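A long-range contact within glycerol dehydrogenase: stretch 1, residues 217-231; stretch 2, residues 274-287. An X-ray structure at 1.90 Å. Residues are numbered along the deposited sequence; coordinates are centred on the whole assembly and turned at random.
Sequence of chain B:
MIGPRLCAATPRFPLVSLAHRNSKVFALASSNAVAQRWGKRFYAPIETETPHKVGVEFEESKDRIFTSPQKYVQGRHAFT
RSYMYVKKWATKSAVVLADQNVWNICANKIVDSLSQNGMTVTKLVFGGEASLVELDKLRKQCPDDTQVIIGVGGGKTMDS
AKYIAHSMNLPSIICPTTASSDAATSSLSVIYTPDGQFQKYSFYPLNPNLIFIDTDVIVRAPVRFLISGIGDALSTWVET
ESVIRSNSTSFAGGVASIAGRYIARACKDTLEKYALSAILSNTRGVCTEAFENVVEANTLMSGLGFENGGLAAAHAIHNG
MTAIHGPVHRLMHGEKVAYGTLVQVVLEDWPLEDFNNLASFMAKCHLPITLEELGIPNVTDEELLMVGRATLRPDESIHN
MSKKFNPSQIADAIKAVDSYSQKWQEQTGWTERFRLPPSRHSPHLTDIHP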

# COMPACT_ATOMS: atom_id res chain seq x y z
N VAL B 217 -12.83 -33.46 -26.97
CA VAL B 217 -13.89 -34.26 -26.39
C VAL B 217 -14.45 -33.51 -25.18
O VAL B 217 -15.67 -33.45 -24.97
CB VAL B 217 -13.36 -35.63 -25.91
CG1 VAL B 217 -14.45 -36.38 -25.15
CG2 VAL B 217 -12.88 -36.44 -27.11
N ILE B 218 -13.56 -32.92 -24.40
CA ILE B 218 -13.97 -32.17 -23.22
C ILE B 218 -14.83 -30.95 -23.56
O ILE B 218 -15.87 -30.72 -22.94
CB ILE B 218 -12.74 -31.70 -22.39
CG1 ILE B 218 -11.82 -32.88 -22.07
CG2 ILE B 218 -13.20 -31.03 -21.11
CD1 ILE B 218 -12.50 -34.04 -21.35
N VAL B 219 -14.41 -30.17 -24.56
CA VAL B 219 -15.15 -28.96 -24.92
C VAL B 219 -16.53 -29.26 -25.52
O VAL B 219 -17.41 -28.40 -25.49
CB VAL B 219 -14.34 -28.08 -25.91
CG1 VAL B 219 -14.46 -28.61 -27.32
CG2 VAL B 219 -14.81 -26.62 -25.82
N ARG B 220 -16.71 -30.47 -26.05
CA ARG B 220 -17.98 -30.87 -26.65
C ARG B 220 -18.99 -31.38 -25.63
O ARG B 220 -20.18 -31.51 -25.93
CB ARG B 220 -17.75 -31.97 -27.70
CG ARG B 220 -17.13 -31.49 -29.00
CD ARG B 220 -16.78 -32.68 -29.90
NE ARG B 220 -16.24 -32.26 -31.19
CZ ARG B 220 -16.98 -31.79 -32.19
NH1 ARG B 220 -18.29 -31.68 -32.06
NH2 ARG B 220 -16.40 -31.43 -33.33
N ALA B 221 -18.53 -31.66 -24.42
CA ALA B 221 -19.43 -32.16 -23.38
C ALA B 221 -20.24 -31.02 -22.76
O ALA B 221 -19.82 -29.86 -22.80
CB ALA B 221 -18.62 -32.86 -22.30
N PRO B 222 -21.42 -31.34 -22.20
CA PRO B 222 -22.26 -30.31 -21.57
C PRO B 222 -21.46 -29.56 -20.51
O PRO B 222 -20.77 -30.17 -19.71
CB PRO B 222 -23.40 -31.12 -20.97
CG PRO B 222 -23.53 -32.26 -21.94
CD PRO B 222 -22.09 -32.65 -22.18
N VAL B 223 -21.56 -28.23 -20.50
CA VAL B 223 -20.81 -27.43 -19.55
C VAL B 223 -21.10 -27.75 -18.07
O VAL B 223 -20.31 -27.40 -17.19
CB VAL B 223 -21.01 -25.92 -19.83
CG1 VAL B 223 -22.44 -25.51 -19.51
CG2 VAL B 223 -19.99 -25.10 -19.04
N ARG B 224 -22.21 -28.42 -17.79
CA ARG B 224 -22.51 -28.78 -16.41
C ARG B 224 -21.37 -29.65 -15.87
O ARG B 224 -21.01 -29.57 -14.70
CB ARG B 224 -23.84 -29.54 -16.32
CG ARG B 224 -24.21 -29.95 -14.90
CD ARG B 224 -25.40 -30.91 -14.84
NE ARG B 224 -25.64 -31.35 -13.46
CZ ARG B 224 -26.44 -32.35 -13.11
NH1 ARG B 224 -27.10 -33.04 -14.03
NH2 ARG B 224 -26.59 -32.65 -11.83
N PHE B 225 -20.79 -30.48 -16.74
CA PHE B 225 -19.69 -31.36 -16.34
C PHE B 225 -18.45 -30.57 -15.90
O PHE B 225 -17.83 -30.88 -14.88
CB PHE B 225 -19.31 -32.30 -17.48
CG PHE B 225 -20.29 -33.42 -17.69
CD1 PHE B 225 -20.29 -34.53 -16.84
CD2 PHE B 225 -21.22 -33.36 -18.72
CE1 PHE B 225 -21.21 -35.56 -17.01
CE2 PHE B 225 -22.15 -34.40 -18.90
CZ PHE B 225 -22.14 -35.50 -18.05
N LEU B 226 -18.08 -29.57 -16.69
CA LEU B 226 -16.91 -28.74 -16.37
C LEU B 226 -17.13 -28.03 -15.04
O LEU B 226 -16.22 -27.95 -14.22
CB LEU B 226 -16.67 -27.70 -17.47
CG LEU B 226 -15.49 -26.73 -17.22
CD1 LEU B 226 -14.18 -27.50 -17.35
CD2 LEU B 226 -15.52 -25.59 -18.22
N ILE B 227 -18.34 -27.52 -14.85
CA ILE B 227 -18.68 -26.80 -13.63
C ILE B 227 -18.57 -27.73 -12.42
O ILE B 227 -18.13 -27.30 -11.36
CB ILE B 227 -20.10 -26.20 -13.73
CG1 ILE B 227 -20.08 -25.08 -14.78
CG2 ILE B 227 -20.54 -25.66 -12.38
CD1 ILE B 227 -21.45 -24.53 -15.15
N SER B 228 -18.97 -28.98 -12.59
CA SER B 228 -18.86 -29.94 -11.50
C SER B 228 -17.38 -30.10 -11.15
O SER B 228 -17.01 -30.19 -9.98
CB SER B 228 -19.45 -31.28 -11.92
OG SER B 228 -19.23 -32.25 -10.91
N GLY B 229 -16.53 -30.14 -12.18
CA GLY B 229 -15.11 -30.27 -11.95
C GLY B 229 -14.54 -29.04 -11.26
O GLY B 229 -13.56 -29.13 -10.52
N ILE B 230 -15.12 -27.88 -11.53
CA ILE B 230 -14.66 -26.64 -10.90
C ILE B 230 -15.03 -26.73 -9.42
O ILE B 230 -14.26 -26.33 -8.54
CB ILE B 230 -15.34 -25.40 -11.55
CG1 ILE B 230 -14.76 -25.19 -12.95
CG2 ILE B 230 -15.15 -24.16 -10.67
CD1 ILE B 230 -15.47 -24.13 -13.77
N GLY B 231 -16.22 -27.26 -9.15
CA GLY B 231 -16.67 -27.40 -7.78
C GLY B 231 -15.74 -28.31 -7.00
O GLY B 231 -15.42 -28.06 -5.84
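Stretch 2 274-287: YALSAILSNTRGVC

The most unusual feature of this contact is a buried asparagine, Asn-282, whose amide makes the one direct hydrogen bond between the stretches, set against the break between the two helices of stretch 1. Its amide donates this bond from Asn-282 ND2 to Ala-221 O at 3.2 Å, where the chain has left the first helix and the carbonyl has no helical partner in this stretch. Val-219 O lies even closer to Asn-282 ND2, at 3.0 Å, but the angle is too poor for a hydrogen bond. The other end of the amide is served by water 1, which donates to Asn-282 OD1 at 2.6 Å and to Pro-222 O at 2.7 Å, and weakly accepts from Leu-226 N at 3.0 Å. One asparagine thus reads the turn with both ends of its amide, and the water joins it to the first turn of the next helix.

Stretch 2 enters already helical and stays so to about Arg-284, with a kink near the start of the stretch, where the N atoms of Leu-276 and Ser-277 lack bonds to the preceding turn. It runs nearly antiparallel to the helix that begins near Val-223: the N-to-C directions differ by 161°, and the axes approach to 9.5 Å. The register follows from this direction, with Val-223 near Thr-283 (CA to CA 5.7 Å) and Ile-230 near Ala-275 (CA to CA 7.2 Å).

Along this pair the packing is apolar and centred on Ile-279, which meets four side chains of stretch 1. Its CG2 lies 4.0 Å from Val-223 CG2, its CD1 3.9 Å from Ile-227 CG1, and its CG1 3.7 Å from Ile-230 CD1 and 4.5 Å from Leu-226 CD2. Two alanines add to this packing: Leu-226 CD2 rests 4.1 Å from Ala-278 CB, and Ile-230 CD1 4.2 Å from Ala-275 CB. Thr-283 points its CA-to-CB bond away, yet its OG1 comes within 3.7 Å of Val-223 CG1 while donating to Ile-279 O within its own helix.

Beyond the helix, Gly-285 takes a positive phi of 74°, readily adopted by glycine, and closes a Schellman motif through Val-286 N to Ser-281 O and Gly-285 N to Asn-282 O, both 2.9 Å. Val-219 covers this turn, its CG2 3.7 Å from Gly-285 C and 3.6 Å from Val-286 O. The rule to read here is apolar packing along the helices, with one amide, bonded directly through ND2 and through water at OD1, where the backbone of stretch 1 turns.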

# COMPACT_ATOMS: atom_id res chain seq x y z
N TYR B 274 -9.36 -18.02 -14.52
CA TYR B 274 -10.02 -18.58 -15.69
C TYR B 274 -11.31 -19.40 -15.59
O TYR B 274 -11.85 -19.80 -16.61
CB TYR B 274 -8.98 -19.41 -16.44
CG TYR B 274 -7.72 -18.65 -16.77
CD1 TYR B 274 -7.70 -17.69 -17.77
CD2 TYR B 274 -6.54 -18.87 -16.04
CE1 TYR B 274 -6.56 -16.96 -18.06
CE2 TYR B 274 -5.38 -18.14 -16.32
CZ TYR B 274 -5.40 -17.19 -17.33
OH TYR B 274 -4.27 -16.47 -17.64
N ALA B 275 -11.81 -19.65 -14.39
CA ALA B 275 -13.02 -20.46 -14.28
C ALA B 275 -14.20 -19.98 -15.12
O ALA B 275 -14.79 -20.76 -15.88
CB ALA B 275 -13.44 -20.59 -12.81
N LEU B 276 -14.56 -18.71 -15.00
CA LEU B 276 -15.69 -18.19 -15.76
C LEU B 276 -15.43 -18.12 -17.26
O LEU B 276 -16.34 -18.35 -18.05
CB LEU B 276 -16.11 -16.80 -15.25
CG LEU B 276 -17.25 -16.13 -16.04
CD1 LEU B 276 -18.42 -17.10 -16.23
CD2 LEU B 276 -17.70 -14.88 -15.30
N SER B 277 -14.20 -17.81 -17.66
CA SER B 277 -13.90 -17.74 -19.09
C SER B 277 -13.91 -19.16 -19.68
O SER B 277 -14.29 -19.35 -20.84
CB SER B 277 -12.56 -17.02 -19.35
OG SER B 277 -11.54 -17.43 -18.47
N ALA B 278 -13.53 -20.16 -18.89
CA ALA B 278 -13.55 -21.55 -19.35
C ALA B 278 -15.01 -21.98 -19.50
O ALA B 278 -15.38 -22.68 -20.45
CB ALA B 278 -12.84 -22.45 -18.35
N ILE B 279 -15.83 -21.58 -18.54
CA ILE B 279 -17.25 -21.91 -18.58
C ILE B 279 -17.89 -21.32 -19.84
O ILE B 279 -18.60 -22.01 -20.58
CB ILE B 279 -17.99 -21.37 -17.33
CG1 ILE B 279 -17.57 -22.19 -16.10
CG2 ILE B 279 -19.49 -21.43 -17.54
CD1 ILE B 279 -18.16 -21.67 -14.78
N LEU B 280 -17.65 -20.03 -20.09
CA LEU B 280 -18.20 -19.39 -21.28
C LEU B 280 -17.67 -20.08 -22.54
O LEU B 280 -18.42 -20.33 -23.48
CB LEU B 280 -17.84 -17.90 -21.29
CG LEU B 280 -18.52 -17.06 -20.20
CD1 LEU B 280 -17.86 -15.70 -20.09
CD2 LEU B 280 -20.00 -16.92 -20.52
N SER B 281 -16.38 -20.40 -22.54
CA SER B 281 -15.76 -21.08 -23.68
C SER B 281 -16.43 -22.43 -23.95
O SER B 281 -16.81 -22.72 -25.09
CB SER B 281 -14.26 -21.28 -23.42
OG SER B 281 -13.56 -20.04 -23.43
N ASN B 282 -16.56 -23.24 -22.91
CA ASN B 282 -17.18 -24.57 -23.01
C ASN B 282 -18.60 -24.41 -23.56
O ASN B 282 -19.02 -25.13 -24.48
CB ASN B 282 -17.22 -25.21 -21.61
CG ASN B 282 -17.58 -26.70 -21.63
OD1 ASN B 282 -17.52 -27.36 -20.58
ND2 ASN B 282 -17.95 -27.23 -22.79
N THR B 283 -19.35 -23.47 -23.00
CA THR B 283 -20.72 -23.21 -23.45
C THR B 283 -20.77 -22.86 -24.94
O THR B 283 -21.64 -23.34 -25.67
CB THR B 283 -21.36 -22.06 -22.64
OG1 THR B 283 -21.40 -22.40 -21.25
CG2 THR B 283 -22.78 -21.80 -23.11
N ARG B 284 -19.82 -22.04 -25.39
CA ARG B 284 -19.77 -21.63 -26.79
C ARG B 284 -19.09 -22.69 -27.66
O ARG B 284 -19.05 -22.56 -28.89
CB ARG B 284 -19.01 -20.29 -26.90
CG ARG B 284 -19.07 -19.60 -28.27
CD ARG B 284 -20.52 -19.25 -28.63
NE ARG B 284 -20.62 -18.50 -29.89
CZ ARG B 284 -20.60 -17.17 -29.98
NH1 ARG B 284 -20.48 -16.43 -28.88
NH2 ARG B 284 -20.71 -16.59 -31.17
N GLY B 285 -18.57 -23.73 -27.03
CA GLY B 285 -17.92 -24.80 -27.77
C GLY B 285 -16.55 -24.46 -28.34
O GLY B 285 -16.12 -25.07 -29.31
N VAL B 286 -15.87 -23.49 -27.74
CA VAL B 286 -14.55 -23.09 -28.22
C VAL B 286 -13.46 -23.48 -27.22
O VAL B 286 -13.57 -23.22 -26.02
CB VAL B 286 -14.49 -21.57 -28.52
CG1 VAL B 286 -15.44 -21.24 -29.66
CG2 VAL B 286 -14.86 -20.77 -27.28
N CYS B 287 -12.40 -24.10 -27.74
CA CYS B 287 -11.29 -24.58 -26.94
C CYS B 287 -10.20 -23.52 -26.77
O CYS B 287 -9.12 -23.63 -27.36
CB CYS B 287 -10.72 -25.85 -27.59
SG CYS B 287 -9.69 -26.93 -26.56
O HOH W 1 -18.08 -29.79 -19.72